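Local coordinates for protein putative 5-dehydro-2-deoxygluconokinase (Bacillus halodurans C-125, PDB 2QCV) that probably phosphorylates 5-dehydro-2-deoxy-D-gluconate with ATP, a step of myo-inositol breakdown, as a kinase of the PfkB carbohydrate family, at residues A[186-190]-A[212-216]. Coordinates in Å, arbitrary orientation, origin at the centre of the assembly. Where two conformers were deposited one is given. Numbering follows the deposited sequence.
Sequences PEETA and VLENR
A small residue lets one helix come close to the backbone where another ends, and residues 186-190 and 212-216 illustrate the principle. The first segment is the opening turn of helix 186-199, with Pro186 as its first residue and Ala190 N hydrogen-bonded to Pro186 O at 2.9 Å. The second is the end of helix 207-213: Glu214 leaves helical geometry, and Asn215, at phi/psi 58/39, is the C-prime residue of a Schellman motif, its N hydrogen-bonded to Val212 O at 2.9 Å. Ala190 and Leu213 approach to 4.4 Å between CA atoms. The CA-to-CB bond of Ala190 points toward the end of helix 207-213, CB lying 3.3 Å from Val212 O and 3.6 Å from Asn215 CB. Thr189, chi1 m, places CG2 3.5 Å from CG1 of Val212, whose chi1 is t; both side chains also touch Tyr178. In sequence these helices precede and follow strand 202-206 of the large sheet in the ribokinase-like fold, so the contact joins successive helices of its alpha/beta core, near the surface. One water donates to both Pro186 O (2.8 Å) and Val212 O (2.7 Å), bridging two carbonyls 4.4 Å apart. Asn215, chi1 t and chi2 36°, swings its amide toward the first helix, ND2 standing 3.4 Å from Glu187 OE2. The extended Glu187 (t, t) has its salt bridge with Lys160 of the second subunit. Leu213 (t, t) turns its CB away and packs on Tyr193 and Ala197 further along helix 186-199. Beyond the interface, Glu214 (chi1 m, chi2 t) forms a salt bridge with Arg216, OE1 to NH1 3.3 Å, and another through OE2 with Arg207.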
ATOM      1  N   PRO A 186      13.905  14.319  -7.150  1.00 27.51           N
ATOM      2  CA  PRO A 186      15.310  14.394  -7.544  1.00 29.78           C
ATOM      3  C   PRO A 186      16.296  14.444  -6.383  1.00 29.01           C
ATOM      4  O   PRO A 186      17.402  13.978  -6.541  1.00 26.66           O
ATOM      5  CB  PRO A 186      15.389  15.689  -8.369  1.00 29.95           C
ATOM      6  CG  PRO A 186      13.998  15.938  -8.818  1.00 32.70           C
ATOM      7  CD  PRO A 186      13.125  15.440  -7.711  1.00 30.84           C
ATOM      8  N   GLU A 187      15.908  15.044  -5.265  1.00 25.72           N
ATOM      9  CA  GLU A 187      16.783  15.071  -4.084  1.00 28.01           C
ATOM     10  C   GLU A 187      17.017  13.653  -3.536  1.00 28.28           C
ATOM     11  O   GLU A 187      18.111  13.324  -3.095  1.00 26.48           O
ATOM     12  CB  GLU A 187      16.254  16.011  -2.996  1.00 29.87           C
ATOM     13  CG  GLU A 187      17.381  16.402  -2.085  1.00 30.05           C
ATOM     14  CD  GLU A 187      17.091  17.563  -1.213  1.00 30.84           C
ATOM     15  OE1 GLU A 187      15.914  17.949  -1.068  1.00 31.58           O
ATOM     16  OE2 GLU A 187      18.061  18.068  -0.633  1.00 32.99           O
ATOM     17  N   GLU A 188      15.982  12.810  -3.567  1.00 26.16           N
ATOM     18  CA  GLU A 188      16.128  11.404  -3.211  1.00 27.16           C
ATOM     19  C   GLU A 188      17.148  10.705  -4.123  1.00 26.04           C
ATOM     20  O   GLU A 188      18.036   9.985  -3.659  1.00 27.64           O
ATOM     21  CB  GLU A 188      14.770  10.707  -3.320  1.00 28.23           C
ATOM     22  CG  GLU A 188      14.766   9.245  -3.074  1.00 27.61           C
ATOM     23  CD  GLU A 188      13.529   8.577  -3.674  1.00 32.92           C
ATOM     24  OE1 GLU A 188      12.892   9.169  -4.574  1.00 38.23           O
ATOM     25  OE2 GLU A 188      13.216   7.472  -3.248  1.00 40.84           O
ATOM     26  N   THR A 189      17.031  10.960  -5.428  1.00 26.50           N
ATOM     27  CA  THR A 189      17.995  10.418  -6.374  1.00 26.24           C
ATOM     28  C   THR A 189      19.407  10.897  -6.005  1.00 26.28           C
ATOM     29  O   THR A 189      20.320  10.092  -5.961  1.00 23.89           O
ATOM     30  CB  THR A 189      17.606  10.754  -7.848  1.00 27.66           C
ATOM     31  OG1 THR A 189      16.209  10.420  -8.061  1.00 29.12           O
ATOM     32  CG2 THR A 189      18.510   9.990  -8.825  1.00 29.02           C
ATOM     33  N   ALA A 190      19.580  12.186  -5.724  1.00 24.52           N
ATOM     34  CA  ALA A 190      20.901  12.745  -5.367  1.00 23.58           C
ATOM     35  C   ALA A 190      21.512  12.047  -4.144  1.00 25.35           C
ATOM     36  O   ALA A 190      22.681  11.660  -4.144  1.00 26.16           O
ATOM     37  CB  ALA A 190      20.798  14.264  -5.115  1.00 23.56           C
ATOM     38  N   VAL A 212      22.045  15.567 -11.580  1.00 26.30           N
ATOM     39  CA  VAL A 212      21.117  14.922 -10.637  1.00 27.54           C
ATOM     40  C   VAL A 212      21.845  14.381  -9.412  1.00 27.24           C
ATOM     41  O   VAL A 212      21.425  14.613  -8.287  1.00 27.56           O
ATOM     42  CB  VAL A 212      20.272  13.864 -11.365  1.00 30.41           C
ATOM     43  CG1 VAL A 212      19.483  12.977 -10.385  1.00 31.84           C
ATOM     44  CG2 VAL A 212      19.320  14.617 -12.341  1.00 27.56           C
ATOM     45  N   LEU A 213      22.930  13.664  -9.644  1.00 26.72           N
ATOM     46  CA  LEU A 213      23.817  13.173  -8.596  1.00 26.93           C
ATOM     47  C   LEU A 213      24.218  14.272  -7.614  1.00 27.50           C
ATOM     48  O   LEU A 213      24.263  14.057  -6.407  1.00 27.40           O
ATOM     49  CB  LEU A 213      25.050  12.553  -9.245  1.00 27.44           C
ATOM     50  CG  LEU A 213      26.146  11.830  -8.423  1.00 27.27           C
ATOM     51  CD1 LEU A 213      26.932  10.738  -9.181  1.00 26.50           C
ATOM     52  CD2 LEU A 213      27.121  12.841  -7.782  1.00 25.63           C
ATOM     53  N   GLU A 214      24.519  15.449  -8.151  1.00 25.88           N
ATOM     54  CA  GLU A 214      25.009  16.543  -7.344  1.00 26.85           C
ATOM     55  C   GLU A 214      23.895  17.372  -6.750  1.00 27.19           C
ATOM     56  O   GLU A 214      24.159  18.433  -6.162  1.00 26.65           O
ATOM     57  CB  GLU A 214      25.935  17.408  -8.200  1.00 26.42           C
ATOM     58  CG  GLU A 214      27.211  16.670  -8.624  1.00 25.94           C
ATOM     59  CD  GLU A 214      28.000  17.438  -9.698  1.00 32.43           C
ATOM     60  OE1 GLU A 214      27.922  18.671  -9.735  1.00 33.36           O
ATOM     61  OE2 GLU A 214      28.665  16.816 -10.505  1.00 40.55           O
ATOM     62  N   ASN A 215      22.642  16.927  -6.923  1.00 27.84           N
ATOM     63  CA  ASN A 215      21.464  17.684  -6.470  1.00 27.81           C
ATOM     64  C   ASN A 215      21.363  19.085  -7.080  1.00 29.71           C
ATOM     65  O   ASN A 215      20.995  20.032  -6.375  1.00 23.98           O
ATOM     66  CB  ASN A 215      21.472  17.789  -4.921  1.00 28.45           C
ATOM     67  CG  ASN A 215      20.117  18.159  -4.330  1.00 33.15           C
ATOM     68  OD1 ASN A 215      19.055  17.749  -4.825  1.00 31.50           O
ATOM     69  ND2 ASN A 215      20.148  18.939  -3.238  1.00 34.86           N
ATOM     70  N   ARG A 216      21.702  19.211  -8.361  1.00 29.78           N
ATOM     71  CA  ARG A 216      21.648  20.489  -9.065  0.50 31.31           C
ATOM     72  C   ARG A 216      20.485  20.471 -10.031  1.00 30.90           C
ATOM     73  O   ARG A 216      20.088  19.395 -10.552  1.00 31.78           O
ATOM     74  CB  ARG A 216      22.942  20.752  -9.841  0.50 32.77           C
ATOM     75  CG  ARG A 216      24.164  20.123  -9.233  0.50 34.80           C
ATOM     76  CD  ARG A 216      25.412  20.389 -10.054  0.50 37.07           C
ATOM     77  NE  ARG A 216      25.798  21.780  -9.962  0.50 43.80           N
ATOM     78  CZ  ARG A 216      26.683  22.293  -9.110  0.50 41.67           C
ATOM     79  NH1 ARG A 216      27.365  21.541  -8.249  0.50 39.43           N
ATOM     80  NH2 ARG A 216      26.906  23.590  -9.155  0.50 40.68           N
TER
HETATM   81  O   HOH W   1      18.917  15.684  -8.077  1.00 26.60           O